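Local coordinates for sarcolemmal membrane-associated protein (Homo sapiens, PDB 6AR0) that associates with the striatin-interacting phosphatase and kinase (STRIPAK) core, forming an extended complex that dephosphorylates STK3 and so inhibits Hippo signalling, at residues Leu5-Cys10 with Lys126-Asp131; Arg11-Pro16 with Cys120-Ile125; Ile28-Ser33 with Lys49-Asn54; Tyr68-Lys73 with Ser92-Ile97. All blocks are in the same frame, centred on the assembly; numbering follows the deposited sequence.

How the contacts relate
This chain is the FHA domain of a much longer protein, and its four contacts sample both sheets of a beta sandwich. Contacts 1 and 2 share strand 117-128: contact 1 is regular antiparallel pairing, whereas in contact 2 a loop continues the pairing with a serine hydroxyl and waters. Contacts 3 and 4 both reach the other sheet, contact 3 by pinning a loop to strand 28-32, and meet through I30 and L69. Contact 3 has an exposed polar rim of K29, R53 and N54 over buried I30, G31 and L51; contact 4 turns from strand pairing to serine and glutamine bonds. All four are partly buried: L51 packs on I121 and I125 on I97, while L127 CD1 rests against I97 O.

Contact 1 of 4, residues Leu5-Cys10 with Lys126-Asp131; sequences LAIFTC and KLFLPD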
loop_
_atom_site.group_PDB
_atom_site.type_symbol
_atom_site.label_atom_id
_atom_site.label_comp_id
_atom_site.label_asym_id
_atom_site.label_seq_id
_atom_site.Cartn_x
_atom_site.Cartn_y
_atom_site.Cartn_z
ATOM N N LEU A 5 -13.928 -0.199 0.799
ATOM C CA LEU A 5 -13.031 -0.359 1.933
ATOM C C LEU A 5 -11.864 -1.265 1.562
ATOM O O LEU A 5 -12.054 -2.331 0.964
ATOM C CB LEU A 5 -13.790 -0.995 3.111
ATOM C CG LEU A 5 -12.998 -1.461 4.332
ATOM C CD1 LEU A 5 -12.306 -0.294 5.025
ATOM C CD2 LEU A 5 -13.903 -2.201 5.296
ATOM N N ALA A 6 -10.667 -0.848 1.964
ATOM C CA ALA A 6 -9.469 -1.678 1.937
ATOM C C ALA A 6 -8.976 -1.856 3.361
ATOM O O ALA A 6 -8.718 -0.866 4.061
ATOM C CB ALA A 6 -8.362 -1.021 1.118
ATOM N N ILE A 7 -8.831 -3.105 3.789
ATOM C CA ILE A 7 -8.255 -3.422 5.088
ATOM C C ILE A 7 -6.829 -3.895 4.869
ATOM O O ILE A 7 -6.597 -4.846 4.120
ATOM C CB ILE A 7 -9.072 -4.494 5.826
ATOM C CG1 ILE A 7 -10.500 -3.993 6.103
ATOM C CG2 ILE A 7 -8.363 -4.889 7.125
ATOM C CD1 ILE A 7 -11.392 -4.991 6.827
ATOM N N PHE A 8 -5.881 -3.218 5.509
ATOM C CA PHE A 8 -4.463 -3.567 5.452
ATOM C C PHE A 8 -4.077 -4.231 6.767
ATOM O O PHE A 8 -4.221 -3.619 7.824
ATOM C CB PHE A 8 -3.586 -2.316 5.324
ATOM C CG PHE A 8 -3.683 -1.582 4.010
ATOM C CD1 PHE A 8 -2.637 -1.632 3.117
ATOM C CD2 PHE A 8 -4.771 -0.775 3.701
ATOM C CE1 PHE A 8 -2.686 -0.930 1.927
ATOM C CE2 PHE A 8 -4.825 -0.062 2.504
ATOM C CZ PHE A 8 -3.776 -0.140 1.630
ATOM N N THR A 9 -3.576 -5.471 6.709
ATOM C CA THR A 9 -3.089 -6.162 7.895
ATOM C C THR A 9 -1.610 -6.477 7.742
ATOM O O THR A 9 -1.134 -6.826 6.659
ATOM C CB THR A 9 -3.877 -7.447 8.167
ATOM O OG1 THR A 9 -3.897 -8.274 7.013
ATOM C CG2 THR A 9 -5.294 -7.106 8.536
ATOM N N CYS A 10 -0.883 -6.379 8.841
ATOM C CA CYS A 10 0.569 -6.477 8.841
ATOM C C CYS A 10 1.026 -7.929 8.767
ATOM O O CYS A 10 0.683 -8.740 9.637
ATOM C CB CYS A 10 1.047 -5.828 10.135
ATOM S SG CYS A 10 2.800 -5.738 10.423
ATOM N N LYS A 126 -7.455 -6.748 2.014
ATOM C CA LYS A 126 -8.787 -7.287 1.773
ATOM C C LYS A 126 -9.672 -6.141 1.315
ATOM O O LYS A 126 -9.565 -5.027 1.836
ATOM C CB LYS A 126 -9.348 -7.941 3.035
ATOM C CG LYS A 126 -8.535 -9.151 3.481
ATOM C CD LYS A 126 -8.685 -10.330 2.517
ATOM C CE LYS A 126 -7.871 -11.532 2.953
ATOM N NZ LYS A 126 -8.587 -12.327 3.988
ATOM N N LEU A 127 -10.480 -6.392 0.298
ATOM C CA LEU A 127 -11.147 -5.332 -0.438
ATOM C C LEU A 127 -12.642 -5.596 -0.475
ATOM O O LEU A 127 -13.073 -6.722 -0.741
ATOM C CB LEU A 127 -10.631 -5.275 -1.879
ATOM C CG LEU A 127 -9.126 -5.027 -2.000
ATOM C CD1 LEU A 127 -8.685 -5.225 -3.447
ATOM C CD2 LEU A 127 -8.774 -3.624 -1.507
ATOM N N PHE A 128 -13.423 -4.547 -0.224
ATOM C CA PHE A 128 -14.875 -4.651 -0.132
ATOM C C PHE A 128 -15.532 -3.543 -0.937
ATOM O O PHE A 128 -15.138 -2.374 -0.842
ATOM C CB PHE A 128 -15.332 -4.604 1.332
ATOM C CG PHE A 128 -14.659 -5.637 2.163
ATOM C CD1 PHE A 128 -15.157 -6.925 2.251
ATOM C CD2 PHE A 128 -13.462 -5.347 2.782
ATOM C CE1 PHE A 128 -14.473 -7.892 2.974
ATOM C CE2 PHE A 128 -12.793 -6.307 3.513
ATOM C CZ PHE A 128 -13.304 -7.582 3.613
ATOM N N LEU A 129 -16.545 -3.931 -1.716
ATOM C CA LEU A 129 -17.336 -3.002 -2.485
ATOM C C LEU A 129 -18.143 -2.097 -1.554
ATOM O O LEU A 129 -18.338 -2.411 -0.379
ATOM C CB LEU A 129 -18.282 -3.788 -3.393
ATOM C CG LEU A 129 -17.652 -4.833 -4.321
ATOM C CD1 LEU A 129 -18.717 -5.616 -5.062
ATOM C CD2 LEU A 129 -16.687 -4.184 -5.298
ATOM N N PRO A 130 -18.649 -0.973 -2.066
ATOM C CA PRO A 130 -19.430 -0.077 -1.198
ATOM C C PRO A 130 -20.597 -0.753 -0.521
ATOM O O PRO A 130 -20.946 -0.373 0.603
ATOM C CB PRO A 130 -19.891 1.027 -2.154
ATOM C CG PRO A 130 -18.826 1.067 -3.180
ATOM C CD PRO A 130 -18.382 -0.363 -3.374
ATOM N N ASP A 131 -21.223 -1.736 -1.169
ATOM C CA ASP A 131 -22.358 -2.418 -0.562
ATOM C C ASP A 131 -21.951 -3.442 0.492
ATOM O O ASP A 131 -22.826 -4.059 1.106
ATOM C CB ASP A 131 -23.265 -3.044 -1.631
ATOM C CG ASP A 131 -22.633 -4.217 -2.349
ATOM O OD1 ASP A 131 -21.531 -4.655 -1.973
ATOM O OD2 ASP A 131 -23.256 -4.718 -3.312
#
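The carbonyl oxygen of K126 is gripped twice from strand 5-10: by a nearly straight hydrogen bond from the backbone, I7 N to K126 O at 2.8 Å, and by a CA-H...O contact from A6. I7 returns the bond through its own oxygen to K126 N, so the pair closes a complete two-bond ring. The same pattern recurs two residues on, where F128 N gives a bond of 2.9 Å to L5 O, L5 N binds F128 O, and L127 CA adds its C-H to L5 O.

Between these hydrogen-bonded pairs lies the non-hydrogen-bonded pair A6 and L127, whose side chains occupy the buried face. There L127, with CG beside its backbone N, brings CD2 to 3.7 Å from A6 CB. L5, I7, K126 and F128 share the other face. F128 has CG anti to its carbonyl carbon (chi1 -55°), and one side of its ring serves two neighbours. Its CD2 lies 4.1 Å from L5 CD2, the two side chains running alongside each other. Farther along, F128 CE2 meets I7 CD1 at 3.8 Å, I7 crossing the aromatic side chain obliquely. K126 approaches I7 with its CB, and the rest of its chain leads away.

On its far edge strand 5-10 pairs with strand 20-23, through A6 and V22 for instance. Beyond F128 the chain leaves the sheet, and L129 and P130 touch F60. Antiparallel pairing of the first and last strands, which brings the chain ends together, is characteristic of the FHA beta sandwich.

Contact 2 of 4, residues Arg11-Pro16 with Cys120-Ile125; sequences RPNSHP and CIVSTI
R11 bends at two torsions to follow the edge of the strand. Its CB lies 3.4 Å from V122 O, the oxygen that R11 N also binds; CG passes T124 N; CD comes to 3.2 Å from T124 OG1. At the tip, R11 NH1 makes a weak bond to water 1, and that water sits 2.6 Å from T124 OG1, so that a water lies between hydroxyl and guanidinium.

Past R11 the chain folds into a type I beta turn ending at S14, in the loop of the FHA sandwich that leads from strand 5-10 to strand 20-23, and a hydroxyl takes up the pairing. With OG anti to its backbone N (chi1 -173°), S14 OG accepts a nearly straight bond of 2.9 Å from V122 N and gives its own proton to H15 O at 2.7 Å. An alanine here would remove both bonds, and the loop would probably be held less firmly to the strand. H15 N restores backbone pairing, binding C120 O at 2.8 Å. V122 packs beneath the turn, its CG1 3.6 Å from N13 OD1, while water 2 lies between N13 O and C120 N, accepting from the latter.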
loop_
_atom_site.group_PDB
_atom_site.type_symbol
_atom_site.label_atom_id
_atom_site.label_comp_id
_atom_site.label_asym_id
_atom_site.label_seq_id
_atom_site.Cartn_x
_atom_site.Cartn_y
_atom_site.Cartn_z
ATOM N N ARG A 11 1.841 -8.258 7.759
ATOM C CA ARG A 11 2.376 -9.600 7.585
ATOM C C ARG A 11 3.587 -9.830 8.485
ATOM O O ARG A 11 4.200 -8.882 8.971
ATOM C CB ARG A 11 2.797 -9.796 6.130
ATOM C CG ARG A 11 1.635 -9.825 5.158
ATOM C CD ARG A 11 1.043 -11.199 5.033
ATOM N NE ARG A 11 1.935 -12.102 4.315
ATOM C CZ ARG A 11 1.615 -13.346 3.968
ATOM N NH1 ARG A 11 0.428 -13.858 4.270
ATOM N NH2 ARG A 11 2.482 -14.091 3.307
ATOM N N PRO A 12 3.971 -11.089 8.699
ATOM C CA PRO A 12 5.045 -11.360 9.661
ATOM C C PRO A 12 6.390 -10.778 9.299
ATOM O O PRO A 12 7.218 -10.593 10.204
ATOM C CB PRO A 12 5.111 -12.889 9.697
ATOM C CG PRO A 12 3.817 -13.357 9.259
ATOM C CD PRO A 12 3.274 -12.324 8.300
ATOM N N ASN A 13 6.672 -10.554 8.021
ATOM C CA ASN A 13 7.955 -10.019 7.596
ATOM C C ASN A 13 7.914 -8.514 7.372
ATOM O O ASN A 13 8.830 -7.963 6.749
ATOM C CB ASN A 13 8.468 -10.764 6.356
ATOM C CG ASN A 13 7.489 -10.743 5.196
ATOM O OD1 ASN A 13 6.291 -10.547 5.378
ATOM N ND2 ASN A 13 8.003 -10.944 3.987
ATOM N N SER A 14 6.887 -7.844 7.886
ATOM C CA SER A 14 6.748 -6.413 7.734
ATOM C C SER A 14 7.368 -5.658 8.897
ATOM O O SER A 14 7.358 -6.112 10.046
ATOM C CB SER A 14 5.266 -6.061 7.721
ATOM O OG SER A 14 5.034 -4.707 7.422
ATOM N N HIS A 15 7.872 -4.477 8.593
ATOM C CA HIS A 15 8.024 -3.466 9.617
ATOM C C HIS A 15 6.672 -3.286 10.315
ATOM O O HIS A 15 5.634 -3.279 9.646
ATOM C CB HIS A 15 8.452 -2.186 8.900
ATOM C CG HIS A 15 8.795 -1.057 9.795
ATOM N ND1 HIS A 15 9.921 -1.031 10.587
ATOM C CD2 HIS A 15 8.191 0.143 9.947
ATOM C CE1 HIS A 15 9.969 0.130 11.223
ATOM N NE2 HIS A 15 8.930 0.854 10.852
ATOM N N PRO A 16 6.623 -3.168 11.637
ATOM C CA PRO A 16 5.319 -3.213 12.315
ATOM C C PRO A 16 4.418 -2.034 11.981
ATOM O O PRO A 16 4.861 -0.886 11.895
ATOM C CB PRO A 16 5.701 -3.204 13.794
ATOM C CG PRO A 16 7.048 -3.856 13.794
ATOM C CD PRO A 16 7.733 -3.275 12.602
ATOM N N CYS A 120 10.463 -2.952 5.616
ATOM C CA CYS A 120 9.519 -2.347 4.682
ATOM C C CYS A 120 8.098 -2.738 5.081
ATOM O O CYS A 120 7.887 -3.567 5.980
ATOM C CB CYS A 120 9.823 -2.790 3.241
ATOM S SG CYS A 120 9.671 -4.555 2.945
ATOM N N ILE A 121 7.101 -2.149 4.425
ATOM C CA ILE A 121 5.716 -2.460 4.752
ATOM C C ILE A 121 5.273 -3.622 3.876
ATOM O O ILE A 121 5.345 -3.540 2.646
ATOM C CB ILE A 121 4.822 -1.235 4.551
ATOM C CG1 ILE A 121 5.217 -0.111 5.513
ATOM C CG2 ILE A 121 3.346 -1.602 4.684
ATOM C CD1 ILE A 121 5.023 -0.411 6.983
ATOM N N VAL A 122 4.827 -4.709 4.511
ATOM C CA VAL A 122 4.311 -5.883 3.813
ATOM C C VAL A 122 2.937 -6.165 4.408
ATOM O O VAL A 122 2.820 -6.417 5.615
ATOM C CB VAL A 122 5.229 -7.116 3.947
ATOM C CG1 VAL A 122 4.741 -8.234 3.040
ATOM C CG2 VAL A 122 6.684 -6.768 3.629
ATOM N N SER A 123 1.904 -6.114 3.576
ATOM C CA SER A 123 0.531 -6.147 4.068
ATOM C C SER A 123 -0.306 -7.133 3.271
ATOM O O SER A 123 -0.099 -7.318 2.070
ATOM C CB SER A 123 -0.075 -4.740 3.922
ATOM O OG SER A 123 -1.367 -4.534 4.453
ATOM N N THR A 124 -1.248 -7.780 3.932
ATOM C CA THR A 124 -2.356 -8.375 3.205
ATOM C C THR A 124 -3.390 -7.287 3.008
ATOM O O THR A 124 -3.606 -6.470 3.909
ATOM C CB THR A 124 -2.997 -9.486 4.031
ATOM O OG1 THR A 124 -2.006 -10.458 4.351
ATOM C CG2 THR A 124 -4.159 -10.146 3.282
ATOM N N ILE A 125 -4.028 -7.252 1.844
ATOM C CA ILE A 125 -5.112 -6.303 1.594
ATOM C C ILE A 125 -6.382 -7.096 1.313
ATOM O O ILE A 125 -6.378 -8.018 0.491
ATOM C CB ILE A 125 -4.766 -5.281 0.484
ATOM C CG1 ILE A 125 -5.678 -4.044 0.527
ATOM C CG2 ILE A 125 -4.736 -5.943 -0.894
ATOM C CD1 ILE A 125 -5.213 -2.855 -0.335
HETATM O O HOH W 1 -2.325 -12.974 3.909
HETATM O O HOH W 2 10.473 -5.723 6.771
#

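Contact 3 of 4, residues Ile28-Ser33 with Lys49-Asn54; sequences IKIGRS and KVLSRN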
loop_
_atom_site.group_PDB
_atom_site.type_symbol
_atom_site.label_atom_id
_atom_site.label_comp_id
_atom_site.label_asym_id
_atom_site.label_seq_id
_atom_site.Cartn_x
_atom_site.Cartn_y
_atom_site.Cartn_z
ATOM N N ILE A 28 -6.543 7.291 -2.109
ATOM C CA ILE A 28 -5.787 7.496 -0.882
ATOM C C ILE A 28 -4.297 7.373 -1.175
ATOM O O ILE A 28 -3.849 6.402 -1.799
ATOM C CB ILE A 28 -6.240 6.495 0.198
ATOM C CG1 ILE A 28 -7.707 6.754 0.591
ATOM C CG2 ILE A 28 -5.335 6.562 1.429
ATOM C CD1 ILE A 28 -7.990 8.127 1.192
ATOM N N LYS A 29 -3.534 8.356 -0.703
ATOM C CA LYS A 29 -2.088 8.323 -0.819
ATOM C C LYS A 29 -1.501 7.303 0.151
ATOM O O LYS A 29 -1.933 7.181 1.307
ATOM C CB LYS A 29 -1.508 9.699 -0.510
ATOM C CG LYS A 29 -0.050 9.824 -0.932
ATOM C CD LYS A 29 0.402 11.269 -1.021
ATOM C CE LYS A 29 0.839 11.760 0.331
ATOM N NZ LYS A 29 1.342 13.156 0.243
ATOM N N ILE A 30 -0.534 6.548 -0.345
ATOM C CA ILE A 30 0.337 5.705 0.465
ATOM C C ILE A 30 1.677 6.407 0.561
ATOM O O ILE A 30 2.231 6.830 -0.460
ATOM C CB ILE A 30 0.501 4.330 -0.193
ATOM C CG1 ILE A 30 -0.859 3.617 -0.238
ATOM C CG2 ILE A 30 1.535 3.496 0.548
ATOM C CD1 ILE A 30 -1.051 2.709 -1.409
ATOM N N GLY A 31 2.199 6.555 1.773
ATOM C CA GLY A 31 3.469 7.240 1.898
ATOM C C GLY A 31 3.980 7.235 3.319
ATOM O O GLY A 31 3.322 6.768 4.255
ATOM N N ARG A 32 5.172 7.793 3.464
ATOM C CA ARG A 32 5.863 7.847 4.743
ATOM C C ARG A 32 5.262 8.912 5.651
ATOM O O ARG A 32 4.864 9.988 5.187
ATOM C CB ARG A 32 7.334 8.187 4.492
ATOM C CG ARG A 32 8.220 8.022 5.706
ATOM C CD ARG A 32 9.668 8.289 5.388
ATOM N NE ARG A 32 9.919 9.717 5.188
ATOM C CZ ARG A 32 10.168 10.306 4.021
ATOM N NH1 ARG A 32 10.235 9.619 2.889
ATOM N NH2 ARG A 32 10.371 11.617 3.986
ATOM N N SER A 33 5.240 8.620 6.948
ATOM C CA SER A 33 4.823 9.586 7.951
ATOM C C SER A 33 5.711 10.822 7.902
ATOM O O SER A 33 6.941 10.715 7.929
ATOM C CB SER A 33 4.940 8.922 9.318
ATOM O OG SER A 33 4.608 9.829 10.339
ATOM N N LYS A 49 10.985 3.917 7.305
ATOM C CA LYS A 49 12.030 4.729 6.704
ATOM C C LYS A 49 12.088 4.574 5.192
ATOM O O LYS A 49 12.456 5.523 4.483
ATOM C CB LYS A 49 13.379 4.328 7.313
ATOM C CG LYS A 49 14.513 5.242 6.927
ATOM C CD LYS A 49 15.821 4.842 7.570
ATOM C CE LYS A 49 16.932 5.782 7.156
ATOM N NZ LYS A 49 18.244 5.266 7.586
ATOM N N VAL A 50 11.811 3.373 4.689
ATOM C CA VAL A 50 12.084 3.059 3.291
ATOM C C VAL A 50 10.985 3.525 2.350
ATOM O O VAL A 50 11.149 3.394 1.125
ATOM C CB VAL A 50 12.418 1.562 3.112
ATOM C CG1 VAL A 50 13.577 1.137 4.022
ATOM C CG2 VAL A 50 11.214 0.699 3.374
ATOM N N LEU A 51 9.888 4.088 2.857
ATOM C CA LEU A 51 8.836 4.619 1.993
ATOM C C LEU A 51 9.158 6.039 1.562
ATOM O O LEU A 51 9.761 6.815 2.309
ATOM C CB LEU A 51 7.477 4.645 2.690
ATOM C CG LEU A 51 6.654 3.352 2.520
ATOM C CD1 LEU A 51 7.289 2.150 3.213
ATOM C CD2 LEU A 51 5.236 3.543 3.010
ATOM N N SER A 52 8.721 6.382 0.356
ATOM C CA SER A 52 8.732 7.761 -0.104
ATOM C C SER A 52 7.530 8.519 0.463
ATOM O O SER A 52 6.530 7.929 0.888
ATOM C CB SER A 52 8.717 7.798 -1.635
ATOM O OG SER A 52 9.874 7.183 -2.167
ATOM N N ARG A 53 7.637 9.851 0.474
ATOM C CA ARG A 53 6.530 10.674 0.949
ATOM C C ARG A 53 5.289 10.454 0.099
ATOM O O ARG A 53 4.183 10.278 0.626
ATOM C CB ARG A 53 6.932 12.148 0.925
ATOM C CG ARG A 53 5.830 13.088 1.405
ATOM C CD ARG A 53 6.232 14.554 1.311
ATOM N NE ARG A 53 5.177 15.426 1.834
ATOM C CZ ARG A 53 5.284 16.212 2.908
ATOM N NH1 ARG A 53 6.414 16.287 3.603
ATOM N NH2 ARG A 53 4.244 16.945 3.283
ATOM N N ASN A 54 5.458 10.457 -1.221
ATOM C CA ASN A 54 4.385 10.186 -2.172
ATOM C C ASN A 54 4.741 8.871 -2.856
ATOM O O ASN A 54 5.329 8.839 -3.933
ATOM C CB ASN A 54 4.253 11.319 -3.170
ATOM C CG ASN A 54 4.108 12.663 -2.496
ATOM O OD1 ASN A 54 3.236 12.853 -1.657
ATOM N ND2 ASN A 54 4.981 13.598 -2.845
HETATM O O HOH W 3 3.232 10.890 3.142
HETATM O O HOH W 4 10.335 10.905 0.162
#
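Strand 28-32 runs almost fully extended through G31, whose CA stands 4.7 Å from R53 CA in the irregular loop 49-54. The two segments carry signature elements of the FHA domain, the Gly-Arg pair G31-R32 and the first three residues of the Ser-x-x-His sequence, S52 to N54, completed by H55. In FHA domains the arginine and serine of these motifs typically meet the phosphate of a phosphothreonine peptide, so R32 and S52 probably stand at that site here.

G31 gives a CA-H...O contact to R53 O at 3.4 Å. A side-chain carbon on G31 would collide with that same oxygen, so the close approach depends on the missing side chain. R32 N then binds S52 O at 2.9 Å, standing above the carbonyl plane. Its side chain leaves with CG anti to the backbone N and bends at chi3 (73°), which swings the guanidinium back to the loop. There R32 NH1 reaches L51 O at 2.9 Å along a lone pair, with that oxygen lying in the guanidinium plane, a bond that would fix the rotation of the group. S52 OG is engaged by S75 N, and H55 ND1 binds S52 N. L51 turns inward, its CD2 against the backbone of G31.

At the other end, K29 bends at chi3 and sets NZ 2.7 Å from N54 OD1, nearly along the C=O axis. Two waters fill in the polar seam: water 3 donates to both R32 O and R53 O, and water 4 accepts from R32 NH1 at 3.0 Å and from R53 N at 2.9 Å.

Contact 4 of 4, residues Tyr68-Lys73 with Ser92-Ile97; sequences YLQDTK and SPPCEI
Strand 95-97 borders the FHA sandwich as an outer strand of its sheet, antiparallel to strand 66-71, with L69 and C95 exchanging two backbone bonds. Y68 has CG anti to its carbonyl carbon (chi1 -66°), which lays CD1 3.9 Å from P94 CB and CE1 against E96 CB; the ring also meets that of W59. L69, with CG anti to its N, presents CB to I97 CG2 at 3.9 Å, I97 holding CG1 in the crowded position (chi1 50°), against the backbone of Y68.

Before the strand, P93 and P94 lack N-H groups, and side chains share the pairing with the backbone. Q70 is extended beyond a CG anti to its N, so NE2 reaches S92 O at 2.8 Å with the oxygen in the amide plane. An alanine here would remove this bond and the CG contact with S92, and would probably loosen the proline segment. S92 N binds D71 O at 3.0 Å, while the D71 carboxylate turns to S74 and T78. S92 OG, in the crowded position (chi1 78°), accepts from D71 N at 2.9 Å and donates to P93 O at 2.8 Å.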
loop_
_atom_site.group_PDB
_atom_site.type_symbol
_atom_site.label_atom_id
_atom_site.label_comp_id
_atom_site.label_asym_id
_atom_site.label_seq_id
_atom_site.Cartn_x
_atom_site.Cartn_y
_atom_site.Cartn_z
ATOM N N TYR A 68 -7.449 -0.472 -7.655
ATOM C CA TYR A 68 -6.159 -0.277 -8.286
ATOM C C TYR A 68 -5.125 0.260 -7.313
ATOM O O TYR A 68 -5.438 0.983 -6.364
ATOM C CB TYR A 68 -6.240 0.729 -9.429
ATOM C CG TYR A 68 -7.063 0.235 -10.577
ATOM C CD1 TYR A 68 -6.485 -0.534 -11.579
ATOM C CD2 TYR A 68 -8.408 0.506 -10.653
ATOM C CE1 TYR A 68 -7.215 -0.999 -12.640
ATOM C CE2 TYR A 68 -9.167 0.044 -11.726
ATOM C CZ TYR A 68 -8.553 -0.712 -12.709
ATOM O OH TYR A 68 -9.262 -1.184 -13.786
ATOM N N LEU A 69 -3.876 -0.060 -7.619
ATOM C CA LEU A 69 -2.695 0.465 -6.960
ATOM C C LEU A 69 -1.746 1.002 -8.022
ATOM O O LEU A 69 -1.557 0.375 -9.071
ATOM C CB LEU A 69 -2.023 -0.667 -6.175
ATOM C CG LEU A 69 -0.770 -0.358 -5.364
ATOM C CD1 LEU A 69 -1.060 0.662 -4.279
ATOM C CD2 LEU A 69 -0.210 -1.638 -4.752
ATOM N N GLN A 70 -1.157 2.169 -7.767
ATOM C CA GLN A 70 -0.215 2.778 -8.692
ATOM C C GLN A 70 0.991 3.287 -7.922
ATOM O O GLN A 70 0.841 4.003 -6.926
ATOM C CB GLN A 70 -0.883 3.941 -9.426
ATOM C CG GLN A 70 0.008 4.607 -10.433
ATOM C CD GLN A 70 -0.736 5.650 -11.213
ATOM O OE1 GLN A 70 -1.615 6.333 -10.678
ATOM N NE2 GLN A 70 -0.410 5.778 -12.486
ATOM N N ASP A 71 2.186 2.958 -8.403
ATOM C CA ASP A 71 3.406 3.509 -7.829
ATOM C C ASP A 71 3.613 4.911 -8.393
ATOM O O ASP A 71 3.579 5.103 -9.614
ATOM C CB ASP A 71 4.597 2.615 -8.174
ATOM C CG ASP A 71 5.876 3.082 -7.530
ATOM O OD1 ASP A 71 6.308 4.214 -7.835
ATOM O OD2 ASP A 71 6.407 2.311 -6.695
ATOM N N THR A 72 3.782 5.892 -7.510
ATOM C CA THR A 72 3.949 7.293 -7.918
ATOM C C THR A 72 5.404 7.743 -7.771
ATOM O O THR A 72 5.730 8.692 -7.062
ATOM C CB THR A 72 2.994 8.187 -7.128
ATOM O OG1 THR A 72 3.259 8.069 -5.726
ATOM C CG2 THR A 72 1.557 7.814 -7.381
ATOM N N LYS A 73 6.294 7.055 -8.488
ATOM C CA LYS A 73 7.721 7.378 -8.495
ATOM C C LYS A 73 8.376 7.121 -7.138
ATOM O O LYS A 73 9.202 7.912 -6.679
ATOM C CB LYS A 73 7.985 8.815 -8.968
ATOM C CG LYS A 73 7.313 9.154 -10.284
ATOM C CD LYS A 73 7.752 10.503 -10.816
ATOM C CE LYS A 73 7.032 10.847 -12.113
ATOM N NZ LYS A 73 5.584 11.138 -11.908
ATOM N N SER A 92 4.279 3.851 -12.252
ATOM C CA SER A 92 3.689 2.687 -12.890
ATOM C C SER A 92 2.349 3.049 -13.500
ATOM O O SER A 92 1.752 4.068 -13.156
ATOM C CB SER A 92 3.470 1.560 -11.872
ATOM O OG SER A 92 2.330 1.764 -11.041
ATOM N N PRO A 93 1.829 2.222 -14.399
ATOM C CA PRO A 93 0.412 2.322 -14.735
ATOM C C PRO A 93 -0.435 1.877 -13.560
ATOM O O PRO A 93 0.081 1.266 -12.610
ATOM C CB PRO A 93 0.257 1.354 -15.916
ATOM C CG PRO A 93 1.357 0.396 -15.772
ATOM C CD PRO A 93 2.475 1.068 -15.046
ATOM N N PRO A 94 -1.735 2.151 -13.578
ATOM C CA PRO A 94 -2.628 1.527 -12.596
ATOM C C PRO A 94 -2.560 0.014 -12.729
ATOM O O PRO A 94 -2.629 -0.517 -13.830
ATOM C CB PRO A 94 -4.008 2.064 -12.983
ATOM C CG PRO A 94 -3.723 3.326 -13.740
ATOM C CD PRO A 94 -2.468 3.034 -14.503
ATOM N N CYS A 95 -2.476 -0.676 -11.602
ATOM C CA CYS A 95 -2.393 -2.131 -11.558
ATOM C C CYS A 95 -3.527 -2.641 -10.681
ATOM O O CYS A 95 -3.655 -2.233 -9.527
ATOM C CB CYS A 95 -1.037 -2.561 -11.007
ATOM S SG CYS A 95 0.347 -2.189 -12.083
ATOM N N GLU A 96 -4.370 -3.503 -11.227
ATOM C CA GLU A 96 -5.526 -3.973 -10.484
ATOM C C GLU A 96 -5.100 -4.874 -9.327
ATOM O O GLU A 96 -4.245 -5.765 -9.482
ATOM C CB GLU A 96 -6.477 -4.740 -11.404
ATOM C CG GLU A 96 -7.720 -5.183 -10.673
ATOM C CD GLU A 96 -8.777 -5.845 -11.533
ATOM O OE1 GLU A 96 -8.578 -6.015 -12.748
ATOM O OE2 GLU A 96 -9.859 -6.183 -10.971
ATOM N N ILE A 97 -5.718 -4.638 -8.167
ATOM C CA ILE A 97 -5.526 -5.442 -6.971
ATOM C C ILE A 97 -6.819 -6.186 -6.647
ATOM O O ILE A 97 -7.936 -5.703 -6.902
ATOM C CB ILE A 97 -5.014 -4.624 -5.765
ATOM C CG1 ILE A 97 -5.870 -3.371 -5.546
ATOM C CG2 ILE A 97 -3.550 -4.248 -5.985
ATOM C CD1 ILE A 97 -5.592 -2.650 -4.215
#